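PDB 6H8N: peptidoglycan-N-acetylmuramic acid deacetylase PdaC, which removes acetyl groups from N-acetylmuramic acid residues of peptidoglycan, which confers resistance to lysozyme, and also deacetylates short chitin oligomers. Local coordinates for residues 38-43 / 183-188; 102-107 / 123-128; 28-33 / 55-60; 22-27 / 161-166; 130-135 / 143-148. The protein carries 1 engineered substitution. All blocks are in the same frame, centred on the assembly; numbering follows the deposited sequence.

Contact 1: 38-43 / 183-188; sequences HATFFV and LVTVSQ
Thr40 makes the tight end of this contact. Its CG2 stands anti to the backbone N, which leaves OG1 beside that N and aimed at the start of helix 186-197. There OG1 accepts from Val186 N at 2.9 Å, and the Val186 side chain crosses that of Thr40 at about a right angle, its CG2 3.8 Å from Thr40 CB. OG1 is thus gripped twice, since it also donates to a water 2.8 Å away that in turn donates to Val184 O. Thr185, the N-cap, closes a capping box with Gln188: Gln188 N donates to Thr185 OG1 at 3.0 Å, and Thr185 N to Gln188 OE1. Val186 CG2 also lies at the edge of the Phe42 ring, 4.4 Å from CE2. A direct backbone bond, His38 N to Leu183 O at 3.0 Å, completes the tight part. The loose side is the His38 imidazole, which leads off, partly exposed, and reaches the other segment through a water in the ring plane, shared by ND1 and Gln188 OE1. Strand 40-43 runs between strands 11-17 and 64-67 of the parallel sheet of this NodB-type deacetylase domain; Phe41 packs on helix 22-35, while Thr40 and Val186 both rest on Glu64.

Contact 2: 102-107 / 123-128; sequences PTLVRP and DVALWD
Arg106, Asp123 and Ala125 bury the most surface where strands 104-105 and 123-124 pair in parallel. Arg106 runs out with CG anti to the backbone N and bends at chi3 (-80°), turning its guanidinium back toward segment 123-128. NE donates almost straight (173°) to Ala125 O at 2.9 Å, in the planes of both groups, while NH2 makes a weaker bond to Leu126 O. Trp127 stands nearly perpendicular to the guanidinium, its rim atom CE3 over one face, 3.8 Å from Arg106 NE. Asp123 is held by its backbone: N donates to Thr103 O and O accepts from Val105 N, both at 2.9 Å, while its carboxylate lies alongside Leu104 CD2. Ala125 N continues the ladder to Val105 O, and Ala125 CB meets Leu104 CB at 4.3 Å. The two strands belong to a beta-alpha-beta unit through helix 114-120. Arg106 NH1 binds Ser17, the engineered replacement at the predicted proton-acceptor position, and Leu104, Arg106 and Ala125 pack on Phe42 of strand 40-43.

Contact 3: 28-33 / 55-60; sequences ILDSLK and LIRMLK
Arg57 reaches from helix 52-60 to helix 22-35 with its chain extended from CG to NE, and all three of its guanidinium nitrogens are engaged. Asp30 OD1 takes the main bond, from Arg57 NH2 at 2.7 Å, through the lone pair pointing away from the other carboxylate oxygen; a weak second bond comes from Arg57 NH1 at 3.2 Å. Both bonds fall on OD1, and the planes of the two groups are 43° apart, so this salt bridge is not a flat two-oxygen pair. Arg57 NH1 also donates to Asn26 O, and NE pairs with Glu61. Lys33, bent at chi3, brings NZ to 3.5 Å from Arg57 NH2, two donors side by side; its own salt bridge is to the same Glu61. Beneath this charged cluster lies Leu29, whose CB sits over the centre of the guanidinium, 3.6 Å from Arg57 CZ, while CD2 meets Met58 CB at 3.9 Å. The short helical segments run almost parallel, 12° apart, with axes 11.0 Å from each other. The acids Asp30 and Glu61 probably offset the repulsion between Lys33 and Arg57, so the helices are bridged by a charge network over an apolar floor.

Contact 4: 22-27 / 161-166; sequences PATTNQ and IYRTSA
The first turns of two helices that flank the parallel sheet of the deacetylase domain meet here, beside the zinc site: Ile161 touches the metal ligand Asp18. Thr24 and Ala166 form the closest backbone approach, with Thr24 CB 4.0 Å from Ala166 CB. Thr24 OG1, in the crowded position between N and carbonyl carbon, comes within 3.6 Å of Ile161 CA and is hydrogen-bonded to Asp160 O, while CG2 faces Tyr162 O at 3.7 Å. Further along, Gln27 extends across Arg163 at about a right angle. Arg163 bends at chi2 and chi3 to set its guanidinium nearly coplanar with the amide, and Gln27 OE1 sits in the fork, 2.7 Å from both Arg163 NH1 and NH2; both bonds are weak, at about 127°. Asp167 holds the pair together, accepting from Gln27 NE2 and forming a salt bridge with Arg163 NH2. A water donates to Ala166 O and weakly accepts from Gln27 NE2. Helix 22-35 thus lies against helix 163-178 on one side, while its Thr25 packs on Thr54 and Met58 of helix 52-60.

Contact 5: 130-135 / 143-148; sequences DPEDWK and VDRVMN
An Asx turn opens the active-site loop that carries Asp133, the residue thought, by similarity, to raise the pKa of the catalytic histidine: Asp130 OD1 accepts from Glu132 N at 2.8 Å, approached from above the carboxylate plane. Asp133 takes no part in the packing against segment 143-148; its OD1 is bonded to His159 ND1 and its OD2 to Ser165 OG. Helix 139-149 packs against Pro131 and Glu132. The Pro131 ring runs alongside Val146, CG to CG2 at 3.7 Å, and Pro131 CB touches Arg145 CB at 3.8 Å. Arg145 then bends at chi3 (77°) and lays one guanidinium face over the backbone of Pro131 and Glu132. Pro131 O is near Arg145 NH2 at 3.1 Å, but at a poor angle for a hydrogen bond, as expected for an oxygen beneath the flat group. Val146 continues inward onto Ile156 of strand 155-159 and Ile172 of helix 163-178. The ionic part is weak: Glu132 OE1 meets Arg145 NH2 at 3.4 Å, with carboxylate and guanidinium planes 89° apart.

In the fold
All five contacts lie in one NodB-type deacetylase domain. Along the chain, contacts 2 and 5 follow one another within the span of contact 1, whereas contacts 3 and 4 interlock with it. Val186 of contact 1 packs on Leu104 of contact 2, the contact centres about 10 Å apart. On the other side of strand 40-43, Phe41 meets contact 3 (centres about 11 Å apart). Helix 22-35 serves contacts 3 and 4, and Ser165 joins contact 4 to Asp133 of contact 5. Contacts 3 and 5 are farthest apart, about 22 Å between centres. Contacts 1, 2, 4 and 5 thereby bring residues distant in sequence close to the zinc and the predicted catalytic positions, while contact 3 packs farther out in the helical layer.

Contact 1: 38-43 / 183-188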
# COMPACT_ATOMS: atom_id res chain seq x y z
N HIS A 38 -10.58 -3.31 -0.60
CA HIS A 38 -9.76 -2.16 -0.98
C HIS A 38 -8.32 -2.44 -0.62
O HIS A 38 -8.02 -3.38 0.13
CB HIS A 38 -10.24 -0.87 -0.32
CG HIS A 38 -11.58 -0.43 -0.80
ND1 HIS A 38 -12.65 -0.24 0.04
CD2 HIS A 38 -12.04 -0.18 -2.05
CE1 HIS A 38 -13.70 0.13 -0.67
NE2 HIS A 38 -13.36 0.16 -1.95
N ALA A 39 -7.42 -1.63 -1.16
CA ALA A 39 -5.99 -1.75 -0.89
C ALA A 39 -5.35 -0.37 -0.95
O ALA A 39 -6.02 0.65 -1.17
CB ALA A 39 -5.34 -2.72 -1.87
N THR A 40 -4.04 -0.35 -0.74
CA THR A 40 -3.27 0.87 -0.75
C THR A 40 -2.14 0.70 -1.74
O THR A 40 -1.41 -0.30 -1.67
CB THR A 40 -2.68 1.17 0.64
OG1 THR A 40 -3.73 1.11 1.61
CG2 THR A 40 -2.07 2.55 0.68
N PHE A 41 -2.01 1.63 -2.68
CA PHE A 41 -1.04 1.57 -3.77
C PHE A 41 0.00 2.65 -3.53
O PHE A 41 -0.33 3.84 -3.50
CB PHE A 41 -1.74 1.78 -5.11
CG PHE A 41 -2.66 0.66 -5.47
CD1 PHE A 41 -3.95 0.61 -4.98
CD2 PHE A 41 -2.22 -0.39 -6.28
CE1 PHE A 41 -4.79 -0.47 -5.29
CE2 PHE A 41 -3.05 -1.46 -6.58
CZ PHE A 41 -4.34 -1.49 -6.09
N PHE A 42 1.26 2.23 -3.35
CA PHE A 42 2.38 3.14 -3.17
C PHE A 42 3.03 3.29 -4.53
O PHE A 42 3.69 2.37 -5.04
CB PHE A 42 3.31 2.60 -2.10
CG PHE A 42 2.71 2.70 -0.73
CD1 PHE A 42 2.85 3.86 0.00
CD2 PHE A 42 1.95 1.65 -0.19
CE1 PHE A 42 2.27 3.98 1.26
CE2 PHE A 42 1.37 1.77 1.07
CZ PHE A 42 1.55 2.94 1.79
N VAL A 43 2.80 4.44 -5.14
CA VAL A 43 3.04 4.66 -6.57
C VAL A 43 4.33 5.45 -6.78
O VAL A 43 4.72 6.31 -5.98
CB VAL A 43 1.85 5.37 -7.25
CG1 VAL A 43 0.58 4.52 -7.14
CG2 VAL A 43 1.63 6.75 -6.69
N LEU A 183 -10.66 -6.37 3.82
CA LEU A 183 -9.49 -5.84 3.13
C LEU A 183 -9.59 -4.32 3.14
O LEU A 183 -10.37 -3.73 2.39
CB LEU A 183 -9.40 -6.39 1.70
CG LEU A 183 -8.78 -7.78 1.56
CD1 LEU A 183 -9.46 -8.84 2.41
CD2 LEU A 183 -8.78 -8.18 0.09
N VAL A 184 -8.79 -3.69 3.98
CA VAL A 184 -8.90 -2.27 4.28
C VAL A 184 -7.64 -1.54 3.82
O VAL A 184 -6.59 -2.13 3.60
CB VAL A 184 -9.17 -2.03 5.78
CG1 VAL A 184 -10.39 -2.83 6.22
CG2 VAL A 184 -7.99 -2.42 6.63
N THR A 185 -7.76 -0.21 3.72
CA THR A 185 -6.62 0.62 3.39
C THR A 185 -5.73 0.78 4.62
O THR A 185 -6.11 0.47 5.75
CB THR A 185 -7.06 2.00 2.91
OG1 THR A 185 -7.66 2.68 4.02
CG2 THR A 185 -8.03 1.92 1.75
N VAL A 186 -4.52 1.30 4.39
CA VAL A 186 -3.61 1.55 5.50
C VAL A 186 -4.23 2.50 6.52
O VAL A 186 -4.16 2.28 7.74
CB VAL A 186 -2.25 2.04 4.97
CG1 VAL A 186 -1.37 2.64 6.08
CG2 VAL A 186 -1.53 0.90 4.28
N SER A 187 -4.84 3.59 6.05
CA SER A 187 -5.46 4.53 6.98
C SER A 187 -6.65 3.92 7.70
O SER A 187 -6.88 4.21 8.88
CB SER A 187 -5.83 5.81 6.24
OG SER A 187 -4.64 6.47 5.83
N GLN A 188 -7.43 3.06 7.03
CA GLN A 188 -8.53 2.39 7.69
C GLN A 188 -8.03 1.44 8.77
O GLN A 188 -8.65 1.31 9.83
CB GLN A 188 -9.39 1.65 6.68
CG GLN A 188 -10.26 2.56 5.85
CD GLN A 188 -10.86 1.88 4.63
OE1 GLN A 188 -10.48 0.78 4.23
NE2 GLN A 188 -11.81 2.57 4.00
O HOH W 1 -6.39 -4.54 1.99
O HOH W 2 -12.27 -0.52 2.74
O HOH W 3 -4.20 -1.51 2.35

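Contact 2: 102-107 / 123-128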
# COMPACT_ATOMS: atom_id res chain seq x y z
N PRO A 102 -1.47 12.67 -1.16
CA PRO A 102 -1.17 11.55 -0.27
C PRO A 102 -0.67 12.04 1.08
O PRO A 102 0.03 13.04 1.17
CB PRO A 102 -0.06 10.79 -1.00
CG PRO A 102 -0.31 11.11 -2.46
CD PRO A 102 -0.77 12.57 -2.44
N THR A 103 -1.03 11.29 2.12
CA THR A 103 -0.48 11.50 3.45
C THR A 103 0.52 10.43 3.85
O THR A 103 1.29 10.65 4.80
CB THR A 103 -1.60 11.53 4.49
OG1 THR A 103 -2.28 10.29 4.47
CG2 THR A 103 -2.59 12.64 4.20
N LEU A 104 0.57 9.31 3.13
CA LEU A 104 1.45 8.19 3.44
C LEU A 104 2.63 8.18 2.48
O LEU A 104 2.45 8.34 1.27
CB LEU A 104 0.71 6.86 3.30
CG LEU A 104 -0.58 6.69 4.09
CD1 LEU A 104 -1.24 5.37 3.72
CD2 LEU A 104 -0.29 6.74 5.57
N VAL A 105 3.82 7.93 3.01
CA VAL A 105 5.01 7.76 2.20
C VAL A 105 5.63 6.41 2.53
O VAL A 105 5.65 5.99 3.69
CB VAL A 105 6.02 8.92 2.40
CG1 VAL A 105 6.54 8.97 3.83
CG2 VAL A 105 7.17 8.84 1.39
N ARG A 106 6.13 5.74 1.50
CA ARG A 106 6.83 4.46 1.67
C ARG A 106 8.19 4.60 1.01
O ARG A 106 8.29 4.52 -0.23
CB ARG A 106 6.02 3.33 1.08
CG ARG A 106 6.69 1.98 1.19
CD ARG A 106 5.76 0.87 0.76
NE ARG A 106 4.82 0.49 1.80
CZ ARG A 106 3.92 -0.47 1.66
NH1 ARG A 106 3.80 -1.12 0.51
NH2 ARG A 106 3.14 -0.80 2.68
N PRO A 107 9.25 4.85 1.77
CA PRO A 107 10.57 5.04 1.16
C PRO A 107 11.02 3.77 0.47
O PRO A 107 10.89 2.68 1.04
CB PRO A 107 11.46 5.34 2.37
CG PRO A 107 10.52 5.99 3.36
CD PRO A 107 9.25 5.17 3.21
N ASP A 123 3.34 10.48 6.88
CA ASP A 123 3.23 9.27 7.70
C ASP A 123 3.96 8.14 6.98
O ASP A 123 3.56 7.76 5.87
CB ASP A 123 1.73 8.97 7.81
CG ASP A 123 1.40 7.70 8.58
OD1 ASP A 123 2.31 6.92 8.92
OD2 ASP A 123 0.19 7.49 8.84
N VAL A 124 5.01 7.60 7.58
CA VAL A 124 5.81 6.53 6.97
C VAL A 124 5.08 5.21 7.16
O VAL A 124 4.79 4.81 8.29
CB VAL A 124 7.20 6.47 7.60
CG1 VAL A 124 7.98 5.28 7.07
CG2 VAL A 124 7.96 7.79 7.34
N ALA A 125 4.77 4.53 6.05
CA ALA A 125 3.96 3.32 6.05
C ALA A 125 4.77 2.19 5.43
O ALA A 125 4.94 2.14 4.21
CB ALA A 125 2.68 3.56 5.26
N LEU A 126 5.26 1.29 6.28
CA LEU A 126 6.01 0.13 5.83
C LEU A 126 5.11 -1.11 5.87
O LEU A 126 3.97 -1.03 5.42
CB LEU A 126 7.32 0.01 6.60
CG LEU A 126 8.22 1.25 6.45
CD1 LEU A 126 9.54 1.00 7.14
CD2 LEU A 126 8.44 1.67 5.00
N TRP A 127 5.60 -2.25 6.33
CA TRP A 127 4.84 -3.49 6.16
C TRP A 127 5.31 -4.52 7.18
O TRP A 127 6.38 -4.39 7.79
CB TRP A 127 5.00 -4.04 4.74
CG TRP A 127 6.42 -4.27 4.41
CD1 TRP A 127 7.14 -5.39 4.68
CD2 TRP A 127 7.32 -3.35 3.79
NE1 TRP A 127 8.43 -5.23 4.27
CE2 TRP A 127 8.58 -3.98 3.72
CE3 TRP A 127 7.19 -2.06 3.27
CZ2 TRP A 127 9.70 -3.36 3.16
CZ3 TRP A 127 8.29 -1.45 2.72
CH2 TRP A 127 9.54 -2.10 2.67
N ASP A 128 4.51 -5.58 7.33
CA ASP A 128 4.80 -6.71 8.24
C ASP A 128 5.15 -7.99 7.51
O ASP A 128 5.86 -8.83 8.08
CB ASP A 128 3.56 -7.04 9.09
CG ASP A 128 3.10 -5.91 9.93
OD1 ASP A 128 3.90 -5.38 10.72
OD2 ASP A 128 1.93 -5.54 9.80
O HOH W 4 -1.77 9.60 7.14

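Contact 3: 28-33 / 55-60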
# COMPACT_ATOMS: atom_id res chain seq x y z
N ILE A 28 -5.30 -6.34 -10.60
CA ILE A 28 -5.45 -6.29 -9.15
C ILE A 28 -6.66 -5.46 -8.77
O ILE A 28 -7.45 -5.84 -7.90
CB ILE A 28 -4.15 -5.76 -8.52
CG1 ILE A 28 -3.02 -6.79 -8.72
CG2 ILE A 28 -4.34 -5.43 -7.04
CD1 ILE A 28 -1.64 -6.23 -8.51
N LEU A 29 -6.84 -4.31 -9.43
CA LEU A 29 -8.02 -3.48 -9.18
C LEU A 29 -9.30 -4.26 -9.49
O LEU A 29 -10.28 -4.15 -8.76
CB LEU A 29 -7.97 -2.20 -10.00
CG LEU A 29 -6.90 -1.20 -9.54
CD1 LEU A 29 -6.71 -0.11 -10.58
CD2 LEU A 29 -7.26 -0.59 -8.19
N ASP A 30 -9.29 -5.06 -10.57
CA ASP A 30 -10.44 -5.90 -10.90
C ASP A 30 -10.72 -6.89 -9.78
O ASP A 30 -11.88 -7.10 -9.41
CB ASP A 30 -10.19 -6.68 -12.19
CG ASP A 30 -10.25 -5.84 -13.45
OD1 ASP A 30 -10.67 -4.67 -13.42
OD2 ASP A 30 -9.88 -6.40 -14.51
N SER A 31 -9.68 -7.54 -9.26
CA SER A 31 -9.85 -8.52 -8.19
C SER A 31 -10.43 -7.86 -6.95
O SER A 31 -11.33 -8.40 -6.30
CB SER A 31 -8.51 -9.17 -7.84
OG SER A 31 -7.91 -9.85 -8.92
N LEU A 32 -9.88 -6.70 -6.56
CA LEU A 32 -10.39 -6.00 -5.40
C LEU A 32 -11.86 -5.65 -5.57
O LEU A 32 -12.67 -5.84 -4.66
CB LEU A 32 -9.57 -4.73 -5.14
CG LEU A 32 -8.13 -4.97 -4.67
CD1 LEU A 32 -7.31 -3.69 -4.82
CD2 LEU A 32 -8.11 -5.47 -3.23
N LYS A 33 -12.22 -5.15 -6.75
CA LYS A 33 -13.61 -4.78 -7.00
C LYS A 33 -14.52 -6.00 -6.94
O LYS A 33 -15.59 -5.94 -6.33
CB LYS A 33 -13.70 -4.06 -8.35
CG LYS A 33 -15.10 -3.64 -8.73
CD LYS A 33 -15.09 -2.57 -9.83
CE LYS A 33 -14.29 -2.97 -11.05
NZ LYS A 33 -14.30 -1.88 -12.11
N LEU A 55 -4.06 5.93 -11.99
CA LEU A 55 -4.22 6.65 -10.72
C LEU A 55 -5.68 7.03 -10.51
O LEU A 55 -6.23 6.83 -9.43
CB LEU A 55 -3.35 7.92 -10.73
CG LEU A 55 -3.59 8.86 -9.56
CD1 LEU A 55 -3.21 8.21 -8.25
CD2 LEU A 55 -2.85 10.15 -9.76
N ILE A 56 -6.32 7.60 -11.54
CA ILE A 56 -7.72 7.95 -11.39
C ILE A 56 -8.56 6.73 -11.06
O ILE A 56 -9.42 6.78 -10.18
CB ILE A 56 -8.23 8.70 -12.65
CG1 ILE A 56 -7.51 10.04 -12.84
CG2 ILE A 56 -9.75 8.89 -12.56
CD1 ILE A 56 -7.69 11.01 -11.72
N ARG A 57 -8.32 5.61 -11.75
CA ARG A 57 -9.12 4.42 -11.49
C ARG A 57 -8.96 3.93 -10.05
O ARG A 57 -9.95 3.60 -9.38
CB ARG A 57 -8.79 3.31 -12.48
CG ARG A 57 -9.68 2.09 -12.27
CD ARG A 57 -9.48 0.94 -13.25
NE ARG A 57 -10.28 -0.13 -12.68
CZ ARG A 57 -10.07 -1.43 -12.81
NH1 ARG A 57 -9.11 -1.90 -13.58
NH2 ARG A 57 -10.85 -2.26 -12.13
N MET A 58 -7.73 3.86 -9.55
CA MET A 58 -7.56 3.32 -8.21
C MET A 58 -8.26 4.20 -7.18
O MET A 58 -8.87 3.68 -6.24
CB MET A 58 -6.09 3.07 -7.88
CG MET A 58 -5.21 4.24 -7.90
SD MET A 58 -3.45 3.78 -7.61
CE MET A 58 -3.03 2.61 -8.86
N LEU A 59 -8.22 5.53 -7.37
CA LEU A 59 -8.92 6.45 -6.46
C LEU A 59 -10.43 6.32 -6.61
O LEU A 59 -11.16 6.32 -5.62
CB LEU A 59 -8.50 7.88 -6.74
CG LEU A 59 -7.08 8.27 -6.33
CD1 LEU A 59 -6.75 9.65 -6.93
CD2 LEU A 59 -6.95 8.29 -4.84
N LYS A 60 -10.92 6.24 -7.85
CA LYS A 60 -12.36 6.15 -8.07
C LYS A 60 -12.93 4.91 -7.41
O LYS A 60 -14.07 4.93 -6.94
CB LYS A 60 -12.64 6.14 -9.57
CG LYS A 60 -14.11 6.21 -9.90
CD LYS A 60 -14.33 6.44 -11.38
CE LYS A 60 -15.81 6.64 -11.69
NZ LYS A 60 -16.03 7.02 -13.11

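Contact 4: 22-27 / 161-166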
# COMPACT_ATOMS: atom_id res chain seq x y z
N PRO A 22 -0.48 -0.64 -15.98
CA PRO A 22 -1.86 -1.06 -16.32
C PRO A 22 -2.08 -2.56 -16.39
O PRO A 22 -3.04 -3.06 -15.80
CB PRO A 22 -2.11 -0.34 -17.65
CG PRO A 22 -1.34 0.93 -17.50
CD PRO A 22 -0.08 0.57 -16.74
N ALA A 23 -1.21 -3.31 -17.08
CA ALA A 23 -1.48 -4.71 -17.31
C ALA A 23 -1.63 -5.47 -16.00
O ALA A 23 -2.46 -6.38 -15.89
CB ALA A 23 -0.39 -5.33 -18.17
N THR A 24 -0.84 -5.12 -14.99
CA THR A 24 -0.89 -5.82 -13.71
C THR A 24 -1.76 -5.08 -12.69
O THR A 24 -2.60 -5.70 -12.04
CB THR A 24 0.52 -6.03 -13.17
OG1 THR A 24 1.23 -4.78 -13.19
CG2 THR A 24 1.29 -7.01 -14.04
N THR A 25 -1.61 -3.76 -12.58
CA THR A 25 -2.42 -2.99 -11.64
C THR A 25 -3.90 -3.11 -11.94
O THR A 25 -4.71 -3.24 -11.02
CB THR A 25 -1.98 -1.53 -11.65
OG1 THR A 25 -0.56 -1.45 -11.45
CG2 THR A 25 -2.71 -0.73 -10.58
N ASN A 26 -4.29 -3.07 -13.23
CA ASN A 26 -5.72 -3.17 -13.54
C ASN A 26 -6.30 -4.52 -13.14
O ASN A 26 -7.46 -4.62 -12.74
CB ASN A 26 -6.00 -2.91 -15.01
CG ASN A 26 -5.93 -1.46 -15.38
OD1 ASN A 26 -6.26 -0.57 -14.58
ND2 ASN A 26 -5.56 -1.20 -16.62
N GLN A 27 -5.52 -5.59 -13.30
CA GLN A 27 -5.97 -6.91 -12.88
C GLN A 27 -6.21 -6.94 -11.38
O GLN A 27 -7.22 -7.48 -10.91
CB GLN A 27 -4.93 -7.94 -13.32
CG GLN A 27 -5.34 -9.36 -13.09
CD GLN A 27 -4.22 -10.34 -13.36
OE1 GLN A 27 -3.48 -10.22 -14.34
NE2 GLN A 27 -4.10 -11.32 -12.50
N ILE A 161 3.92 -4.89 -10.30
CA ILE A 161 4.52 -4.72 -11.62
C ILE A 161 4.86 -6.04 -12.29
O ILE A 161 5.38 -6.04 -13.41
CB ILE A 161 5.76 -3.81 -11.54
CG1 ILE A 161 6.81 -4.38 -10.59
CG2 ILE A 161 5.33 -2.41 -11.10
CD1 ILE A 161 8.16 -3.69 -10.71
N TYR A 162 4.61 -7.17 -11.64
CA TYR A 162 4.93 -8.48 -12.18
C TYR A 162 3.67 -9.29 -12.41
O TYR A 162 2.76 -9.30 -11.57
CB TYR A 162 5.83 -9.26 -11.22
CG TYR A 162 7.09 -8.52 -10.82
CD1 TYR A 162 8.04 -8.17 -11.77
CD2 TYR A 162 7.32 -8.17 -9.50
CE1 TYR A 162 9.20 -7.49 -11.40
CE2 TYR A 162 8.48 -7.49 -9.13
CZ TYR A 162 9.41 -7.16 -10.08
OH TYR A 162 10.54 -6.48 -9.70
N ARG A 163 3.63 -10.02 -13.53
CA ARG A 163 2.49 -10.88 -13.82
C ARG A 163 2.24 -11.87 -12.69
O ARG A 163 1.08 -12.10 -12.30
CB ARG A 163 2.72 -11.60 -15.14
CG ARG A 163 1.65 -12.61 -15.52
CD ARG A 163 0.79 -12.13 -16.68
NE ARG A 163 0.22 -10.80 -16.44
CZ ARG A 163 -0.72 -10.53 -15.54
NH1 ARG A 163 -1.18 -9.29 -15.40
NH2 ARG A 163 -1.20 -11.50 -14.78
N THR A 164 3.29 -12.51 -12.18
CA THR A 164 3.12 -13.49 -11.10
C THR A 164 2.58 -12.83 -9.84
O THR A 164 1.88 -13.48 -9.06
CB THR A 164 4.42 -14.26 -10.82
OG1 THR A 164 5.54 -13.38 -10.85
CG2 THR A 164 4.64 -15.36 -11.85
N SER A 165 2.93 -11.57 -9.60
CA SER A 165 2.41 -10.85 -8.44
C SER A 165 0.93 -10.53 -8.60
O SER A 165 0.17 -10.65 -7.64
CB SER A 165 3.21 -9.56 -8.24
OG SER A 165 4.53 -9.88 -7.86
N ALA A 166 0.50 -10.12 -9.79
CA ALA A 166 -0.92 -9.86 -9.99
C ALA A 166 -1.72 -11.14 -9.87
O ALA A 166 -2.80 -11.17 -9.27
CB ALA A 166 -1.14 -9.19 -11.34
O HOH W 5 -5.13 -9.63 -9.74

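Contact 5: 130-135 / 143-148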
# COMPACT_ATOMS: atom_id res chain seq x y z
N ASP A 130 6.32 -9.79 3.80
CA ASP A 130 6.96 -9.52 2.52
C ASP A 130 7.35 -10.86 1.89
O ASP A 130 8.35 -11.46 2.29
CB ASP A 130 8.17 -8.61 2.69
CG ASP A 130 8.90 -8.33 1.40
OD1 ASP A 130 8.46 -8.77 0.31
OD2 ASP A 130 9.95 -7.64 1.49
N PRO A 131 6.58 -11.35 0.92
CA PRO A 131 6.93 -12.63 0.28
C PRO A 131 8.07 -12.53 -0.71
O PRO A 131 8.38 -13.52 -1.38
CB PRO A 131 5.64 -13.00 -0.44
CG PRO A 131 5.05 -11.66 -0.81
CD PRO A 131 5.35 -10.77 0.35
N GLU A 132 8.67 -11.36 -0.86
CA GLU A 132 9.78 -11.16 -1.77
C GLU A 132 9.43 -11.61 -3.19
O GLU A 132 10.12 -12.40 -3.83
CB GLU A 132 11.03 -11.87 -1.25
CG GLU A 132 11.40 -11.45 0.17
CD GLU A 132 12.77 -11.93 0.59
OE1 GLU A 132 12.94 -13.15 0.80
OE2 GLU A 132 13.67 -11.09 0.72
N ASP A 133 8.31 -11.08 -3.70
CA ASP A 133 7.83 -11.47 -5.02
C ASP A 133 8.74 -11.00 -6.15
O ASP A 133 8.59 -11.48 -7.28
CB ASP A 133 6.39 -10.99 -5.22
CG ASP A 133 6.26 -9.48 -5.17
OD1 ASP A 133 7.27 -8.79 -4.94
OD2 ASP A 133 5.17 -8.98 -5.44
N TRP A 134 9.69 -10.10 -5.87
CA TRP A 134 10.71 -9.73 -6.84
C TRP A 134 11.77 -10.82 -6.98
O TRP A 134 12.43 -10.92 -8.02
CB TRP A 134 11.39 -8.40 -6.42
CG TRP A 134 12.00 -8.47 -5.06
CD1 TRP A 134 11.41 -8.11 -3.86
CD2 TRP A 134 13.31 -8.95 -4.72
NE1 TRP A 134 12.27 -8.36 -2.82
CE2 TRP A 134 13.44 -8.86 -3.32
CE3 TRP A 134 14.38 -9.45 -5.47
CZ2 TRP A 134 14.61 -9.25 -2.66
CZ3 TRP A 134 15.53 -9.82 -4.80
CH2 TRP A 134 15.63 -9.73 -3.41
N LYS A 135 11.94 -11.62 -5.93
CA LYS A 135 12.97 -12.64 -5.86
C LYS A 135 12.43 -13.99 -6.31
O LYS A 135 13.06 -14.68 -7.13
CB LYS A 135 13.47 -12.75 -4.43
CG LYS A 135 14.59 -13.77 -4.21
CD LYS A 135 15.10 -13.68 -2.77
CE LYS A 135 16.09 -14.79 -2.43
NZ LYS A 135 16.67 -14.60 -1.06
N VAL A 143 1.77 -16.79 -3.07
CA VAL A 143 0.51 -17.05 -2.37
C VAL A 143 0.77 -17.75 -1.05
O VAL A 143 0.23 -17.37 0.00
CB VAL A 143 -0.44 -17.87 -3.25
CG1 VAL A 143 -1.65 -18.32 -2.47
CG2 VAL A 143 -0.86 -17.11 -4.47
N ASP A 144 1.57 -18.82 -1.08
CA ASP A 144 1.74 -19.62 0.12
C ASP A 144 2.47 -18.84 1.20
O ASP A 144 2.13 -18.95 2.38
CB ASP A 144 2.43 -20.95 -0.19
CG ASP A 144 1.52 -21.91 -0.93
OD1 ASP A 144 0.37 -21.54 -1.23
OD2 ASP A 144 1.97 -23.04 -1.23
N ARG A 145 3.47 -18.03 0.83
CA ARG A 145 4.18 -17.22 1.82
C ARG A 145 3.21 -16.23 2.47
O ARG A 145 3.17 -16.09 3.70
CB ARG A 145 5.36 -16.49 1.16
CG ARG A 145 6.56 -17.36 0.81
CD ARG A 145 7.78 -16.56 0.29
NE ARG A 145 8.50 -15.89 1.38
CZ ARG A 145 9.72 -15.34 1.30
NH1 ARG A 145 10.26 -14.78 2.37
NH2 ARG A 145 10.40 -15.34 0.16
N VAL A 146 2.41 -15.55 1.67
CA VAL A 146 1.46 -14.59 2.23
C VAL A 146 0.42 -15.29 3.09
O VAL A 146 0.14 -14.86 4.22
CB VAL A 146 0.81 -13.75 1.12
CG1 VAL A 146 -0.35 -12.92 1.68
CG2 VAL A 146 1.84 -12.88 0.43
N MET A 147 -0.19 -16.35 2.58
CA MET A 147 -1.28 -16.97 3.31
C MET A 147 -0.80 -17.62 4.60
O MET A 147 -1.55 -17.64 5.59
CB MET A 147 -2.02 -17.98 2.43
CG MET A 147 -2.73 -17.38 1.24
SD MET A 147 -3.82 -15.99 1.60
CE MET A 147 -4.99 -16.74 2.72
N ASN A 148 0.44 -18.10 4.64
CA ASN A 148 0.96 -18.68 5.87
C ASN A 148 1.24 -17.62 6.93
O ASN A 148 1.20 -17.92 8.12
CB ASN A 148 2.21 -19.50 5.59
CG ASN A 148 1.91 -20.78 4.85
OD1 ASN A 148 0.76 -21.22 4.78
ND2 ASN A 148 2.94 -21.39 4.28